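Local coordinates for putative exported protein (Bordetella pertussis, PDB 2DVZ) that binds glutamate in the periplasm and probably serves as the solute receptor of a tripartite tricarboxylate transporter-type uptake system, at residues A[116-122]-A[191-197]. Numbering follows the deposited sequence.
Sequences ANVVAVN and ELIFDNL. With GLU (glutamic acid), chain G.
Strands 117-121 and 192-196 run antiparallel, their axes 4.6 Å apart at closest and 159° between directions. Both are extended. Ala116 O accepts a hydrogen bond from Leu197 N (2.7 Å), and Ala116 CB touches Leu197 CD2 at 3.7 Å. Asn117 faces Asn196 in a non-hydrogen-bonded pair with CA atoms 4.1 Å apart; their side chains diverge. Val118 and Asp195 form a hydrogen-bonded pair: Val118 N to Asp195 O is 2.7 Å, Asp195 N to Val118 O 3.0 Å. Val118 CB also meets Leu197 CD1 at 4.0 Å. Asp195 OD1 is hydrogen-bonded to Ser178 OG, and Asp195 OD2 to Ser199 OG and Ser200 OG. This ladder lies in one lobe of a periplasmic binding protein fold, and strand 192-196 ends at the cleft, where Asn196 contacts the bound glutamate. Val119 (chi1 p) pairs with Phe194 (chi1 m) on the opposite side of the sheet from Val118. Val119 CG2 sits over the ring, 3.9 Å from the Phe194 centroid, a CH-pi contact. Ala120 and Ile193 make the next hydrogen-bonded pair: Ala120 N to Ile193 O is 3.0 Å, Ile193 N to Ala120 O 2.9 Å. Ile193 packs on helix 178-187. Val121 CG1 lies 4.1 Å from Leu192 CG, on the Phe194 side. Asn122 N donates to Glu191 O at 2.8 Å, while Asn122 OD1 is hydrogen-bonded to the backbone N of Lys124, and Asn122 ND2 to the backbone O of Ala185.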
# COMPACT_ATOMS: atom_id res chain seq x y z
N ALA A 116 -0.04 7.61 -2.81
CA ALA A 116 0.60 7.55 -4.13
C ALA A 116 1.49 6.34 -4.20
O ALA A 116 2.14 5.97 -3.21
CB ALA A 116 1.43 8.83 -4.40
N ASN A 117 1.53 5.73 -5.38
CA ASN A 117 2.57 4.78 -5.72
C ASN A 117 3.68 5.48 -6.54
O ASN A 117 3.51 6.62 -7.01
CB ASN A 117 2.00 3.57 -6.44
CG ASN A 117 1.25 2.61 -5.53
OD1 ASN A 117 0.63 1.65 -6.00
ND2 ASN A 117 1.31 2.85 -4.23
N VAL A 118 4.82 4.82 -6.64
CA VAL A 118 6.01 5.43 -7.23
C VAL A 118 6.84 4.36 -7.90
O VAL A 118 6.95 3.27 -7.36
CB VAL A 118 6.87 6.20 -6.17
CG1 VAL A 118 7.46 5.26 -5.03
CG2 VAL A 118 7.94 7.11 -6.86
N VAL A 119 7.40 4.67 -9.08
CA VAL A 119 8.48 3.84 -9.63
C VAL A 119 9.79 4.63 -9.45
O VAL A 119 9.93 5.77 -9.90
CB VAL A 119 8.22 3.32 -11.11
CG1 VAL A 119 8.03 4.46 -12.14
CG2 VAL A 119 9.30 2.33 -11.56
N ALA A 120 10.73 4.01 -8.74
CA ALA A 120 11.98 4.66 -8.48
C ALA A 120 13.16 3.79 -8.92
O ALA A 120 13.02 2.54 -9.14
CB ALA A 120 12.08 5.07 -6.99
N VAL A 121 14.30 4.46 -9.11
CA VAL A 121 15.50 3.77 -9.52
C VAL A 121 16.65 4.06 -8.55
O VAL A 121 16.67 5.08 -7.83
CB VAL A 121 15.91 4.01 -11.04
CG1 VAL A 121 14.87 3.50 -11.97
CG2 VAL A 121 16.21 5.48 -11.35
N ASN A 122 17.58 3.14 -8.51
CA ASN A 122 18.87 3.44 -7.92
C ASN A 122 19.51 4.62 -8.71
O ASN A 122 19.42 4.65 -9.93
CB ASN A 122 19.77 2.18 -7.90
CG ASN A 122 21.12 2.44 -7.28
OD1 ASN A 122 22.03 2.98 -7.93
ND2 ASN A 122 21.25 2.10 -6.01
N GLU A 191 17.84 -2.67 -9.29
CA GLU A 191 18.03 -1.35 -9.91
C GLU A 191 16.74 -0.50 -9.76
O GLU A 191 16.80 0.73 -9.60
CB GLU A 191 18.47 -1.52 -11.39
CG GLU A 191 19.81 -2.38 -11.67
CD GLU A 191 19.75 -3.96 -11.41
OE1 GLU A 191 18.70 -4.63 -11.59
OE2 GLU A 191 20.85 -4.53 -11.07
N LEU A 192 15.59 -1.17 -9.80
CA LEU A 192 14.27 -0.55 -9.78
C LEU A 192 13.50 -0.99 -8.54
O LEU A 192 13.76 -2.08 -7.98
CB LEU A 192 13.45 -0.95 -11.04
CG LEU A 192 13.68 -0.35 -12.45
CD1 LEU A 192 15.15 -0.43 -13.01
CD2 LEU A 192 12.70 -0.97 -13.43
N ILE A 193 12.55 -0.16 -8.13
CA ILE A 193 11.60 -0.54 -7.11
C ILE A 193 10.26 0.01 -7.50
O ILE A 193 10.15 1.15 -7.96
CB ILE A 193 12.01 -0.08 -5.69
CG1 ILE A 193 11.12 -0.76 -4.62
CG2 ILE A 193 12.09 1.47 -5.56
CD1 ILE A 193 11.40 -0.38 -3.21
N PHE A 194 9.22 -0.81 -7.36
CA PHE A 194 7.85 -0.32 -7.41
C PHE A 194 7.39 -0.25 -5.98
O PHE A 194 7.40 -1.25 -5.27
CB PHE A 194 6.99 -1.26 -8.23
CG PHE A 194 7.24 -1.16 -9.71
CD1 PHE A 194 6.44 -0.35 -10.52
CD2 PHE A 194 8.29 -1.87 -10.30
CE1 PHE A 194 6.70 -0.24 -11.88
CE2 PHE A 194 8.57 -1.75 -11.70
CZ PHE A 194 7.78 -0.95 -12.47
N ASP A 195 7.03 0.95 -5.52
CA ASP A 195 6.63 1.14 -4.14
C ASP A 195 5.40 2.03 -3.98
O ASP A 195 4.94 2.70 -4.93
CB ASP A 195 7.79 1.72 -3.33
CG ASP A 195 7.66 1.44 -1.84
OD1 ASP A 195 6.76 0.65 -1.45
OD2 ASP A 195 8.46 1.99 -1.06
N ASN A 196 4.86 1.99 -2.75
CA ASN A 196 3.92 2.96 -2.27
C ASN A 196 4.83 4.05 -1.78
O ASN A 196 5.86 3.78 -1.16
CB ASN A 196 3.05 2.41 -1.12
CG ASN A 196 2.66 0.90 -1.30
OD1 ASN A 196 3.11 0.05 -0.53
ND2 ASN A 196 1.84 0.59 -2.30
N LEU A 197 4.46 5.29 -2.05
CA LEU A 197 5.37 6.42 -1.87
C LEU A 197 5.96 6.62 -0.45
O LEU A 197 7.16 6.82 -0.33
CB LEU A 197 4.76 7.70 -2.51
CG LEU A 197 5.60 9.01 -2.60
CD1 LEU A 197 7.09 8.80 -3.10
CD2 LEU A 197 4.84 10.03 -3.44
N GLU G . 2.33 -3.39 -0.99
CA GLU G . 1.55 -3.03 0.20
C GLU G . 0.25 -2.33 -0.15
O GLU G . -0.02 -1.16 0.16
CB GLU G . 2.41 -2.25 1.20
CG GLU G . 3.80 -2.87 1.37
CD GLU G . 4.41 -2.66 2.73
OE1 GLU G . 3.72 -2.03 3.56
OE2 GLU G . 5.57 -3.14 2.99
OXT GLU G . -0.62 -2.98 -0.75